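Local coordinates for maternal effect protein oskar (Drosophila melanogaster, PDB 5A4A), which induces germ plasm and the germline in the fly, and through this SGNH hydrolase-like OSK domain probably binds RNA, at residues Lys137-Arg140 with Phe141-Ile145. Sequence-based numbering, arbitrary orientation.
Sequences KIYR and FNKFI
I138 with N142 and Y139 with K143 are neighbours one turn apart on helix 132-148, the crossover helix of a beta-alpha-beta unit between strands 116-120 and 154-155 in the SGNH hydrolase-like fold of the OSK domain. Four i to i+4 backbone bonds join 137-140 to 141-145, and I145 N continues the series to F141 O. The shortest of the four takes F141 N to K137 O, at 2.8 Å. N142 N to I138 O and F144 N to R140 O follow, and the longest links K143 N to Y139 O, at 3.2 Å. On the side facing the loops at L122 and L125, N142 packs beside I138, with N142 ND2 3.8 Å from I138 CG2. That amide finds its hydrogen bonds outside this piece of helix: OD1 accepts from the backbone N of L122, just past the end of strand 116-120, and ND2 is satisfied elsewhere as well. Two of the charged side chains find partners beyond residues 137-145: K137 NZ bonds to K94 O, and R140 NE forms a salt bridge with D136 OD2, one turn back on the same helix. F141 is buried and meets F103 of helix 96-112 edge-to-face, and F144 reaches E100 and R104 of that same helix; I145 CG1 lies over one face of the F141 ring, offset toward its rim. Y139 and K143 lie on the exposed side, with R140 also exposed, and their two side chains run alongside each other in the same direction. A turn about CG-CD of K143 (chi3 73°) carries CE and NZ off the line of a straight chain while CD stays against the tyrosine. K143 CD approaches the ring obliquely, 3.6 Å from Y139 CZ, and K143 NZ stops 3.5 Å from Y139 OH.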
loop_
_atom_site.group_PDB
_atom_site.type_symbol
_atom_site.label_atom_id
_atom_site.label_comp_id
_atom_site.label_asym_id
_atom_site.label_seq_id
_atom_site.Cartn_x
_atom_site.Cartn_y
_atom_site.Cartn_z
ATOM N N LYS A 137 -9.158 12.406 7.130
ATOM C CA LYS A 137 -8.884 12.047 5.745
ATOM C C LYS A 137 -8.804 10.543 5.602
ATOM O O LYS A 137 -9.304 9.984 4.626
ATOM C CB LYS A 137 -7.578 12.667 5.259
ATOM C CG LYS A 137 -7.778 13.812 4.315
ATOM C CD LYS A 137 -6.457 14.255 3.718
ATOM C CE LYS A 137 -6.567 15.667 3.197
ATOM N NZ LYS A 137 -5.244 16.215 2.799
ATOM N N ILE A 138 -8.178 9.897 6.580
ATOM C CA ILE A 138 -8.055 8.444 6.581
ATOM C C ILE A 138 -9.450 7.829 6.699
ATOM O O ILE A 138 -9.791 6.891 5.978
ATOM C CB ILE A 138 -7.175 7.959 7.743
ATOM C CG1 ILE A 138 -5.710 8.316 7.479
ATOM C CG2 ILE A 138 -7.321 6.454 7.953
ATOM C CD1 ILE A 138 -4.791 7.835 8.558
ATOM N N TYR A 139 -10.249 8.375 7.611
ATOM C CA TYR A 139 -11.631 7.930 7.791
ATOM C C TYR A 139 -12.443 8.029 6.503
ATOM O O TYR A 139 -13.115 7.074 6.120
ATOM C CB TYR A 139 -12.280 8.730 8.929
ATOM C CG TYR A 139 -13.789 8.720 8.930
ATOM C CD1 TYR A 139 -14.496 7.572 9.257
ATOM C CD2 TYR A 139 -14.502 9.869 8.629
ATOM C CE1 TYR A 139 -15.882 7.569 9.264
ATOM C CE2 TYR A 139 -15.880 9.877 8.640
ATOM C CZ TYR A 139 -16.560 8.725 8.957
ATOM O OH TYR A 139 -17.930 8.728 8.957
ATOM N N ARG A 140 -12.383 9.177 5.828
ATOM C CA ARG A 140 -13.168 9.372 4.609
ATOM C C ARG A 140 -12.639 8.574 3.423
ATOM O O ARG A 140 -13.411 8.026 2.643
ATOM C CB ARG A 140 -13.262 10.857 4.256
ATOM C CG ARG A 140 -14.030 11.632 5.305
ATOM C CD ARG A 140 -14.165 13.114 4.987
ATOM N NE ARG A 140 -14.890 13.735 6.085
ATOM C CZ ARG A 140 -16.216 13.836 6.162
ATOM N NH1 ARG A 140 -17.001 13.425 5.166
ATOM N NH2 ARG A 140 -16.751 14.401 7.228
ATOM N N PHE A 141 -11.322 8.510 3.281
ATOM C CA PHE A 141 -10.765 7.747 2.169
ATOM C C PHE A 141 -11.093 6.262 2.304
ATOM O O PHE A 141 -11.409 5.589 1.307
ATOM C CB PHE A 141 -9.258 7.965 2.045
ATOM C CG PHE A 141 -8.636 7.213 0.897
ATOM C CD1 PHE A 141 -9.067 7.426 -0.403
ATOM C CD2 PHE A 141 -7.631 6.286 1.124
ATOM C CE1 PHE A 141 -8.502 6.728 -1.462
ATOM C CE2 PHE A 141 -7.057 5.584 0.070
ATOM C CZ PHE A 141 -7.489 5.807 -1.223
ATOM N N ASN A 142 -11.043 5.756 3.536
ATOM C CA ASN A 142 -11.364 4.359 3.781
ATOM C C ASN A 142 -12.818 4.071 3.451
ATOM O O ASN A 142 -13.125 3.019 2.888
ATOM C CB ASN A 142 -11.051 3.937 5.220
ATOM C CG ASN A 142 -9.574 3.674 5.441
ATOM O OD1 ASN A 142 -8.800 3.649 4.496
ATOM N ND2 ASN A 142 -9.188 3.449 6.691
ATOM N N LYS A 143 -13.709 5.007 3.783
ATOM C CA LYS A 143 -15.119 4.862 3.405
ATOM C C LYS A 143 -15.268 4.880 1.884
ATOM O O LYS A 143 -16.093 4.138 1.325
ATOM C CB LYS A 143 -15.982 5.961 4.035
ATOM C CG LYS A 143 -16.340 5.708 5.483
ATOM C CD LYS A 143 -17.276 6.786 6.030
ATOM C CE LYS A 143 -18.682 6.650 5.474
ATOM N NZ LYS A 143 -19.569 7.734 5.990
ATOM N N PHE A 144 -14.470 5.721 1.222
ATOM C CA PHE A 144 -14.477 5.817 -0.236
ATOM C C PHE A 144 -14.024 4.503 -0.868
ATOM O O PHE A 144 -14.632 4.047 -1.837
ATOM C CB PHE A 144 -13.613 6.983 -0.742
ATOM C CG PHE A 144 -13.610 7.140 -2.251
ATOM C CD1 PHE A 144 -14.650 7.789 -2.901
ATOM C CD2 PHE A 144 -12.565 6.642 -3.012
ATOM C CE1 PHE A 144 -14.653 7.931 -4.278
ATOM C CE2 PHE A 144 -12.559 6.778 -4.391
ATOM C CZ PHE A 144 -13.602 7.427 -5.025
ATOM N N ILE A 145 -12.972 3.890 -0.322
ATOM C CA ILE A 145 -12.533 2.591 -0.848
ATOM C C ILE A 145 -13.695 1.594 -0.808
ATOM O O ILE A 145 -13.975 0.889 -1.786
ATOM C CB ILE A 145 -11.330 2.019 -0.068
ATOM C CG1 ILE A 145 -10.072 2.858 -0.329
ATOM C CG2 ILE A 145 -11.076 0.551 -0.459
ATOM C CD1 ILE A 145 -8.919 2.557 0.611
#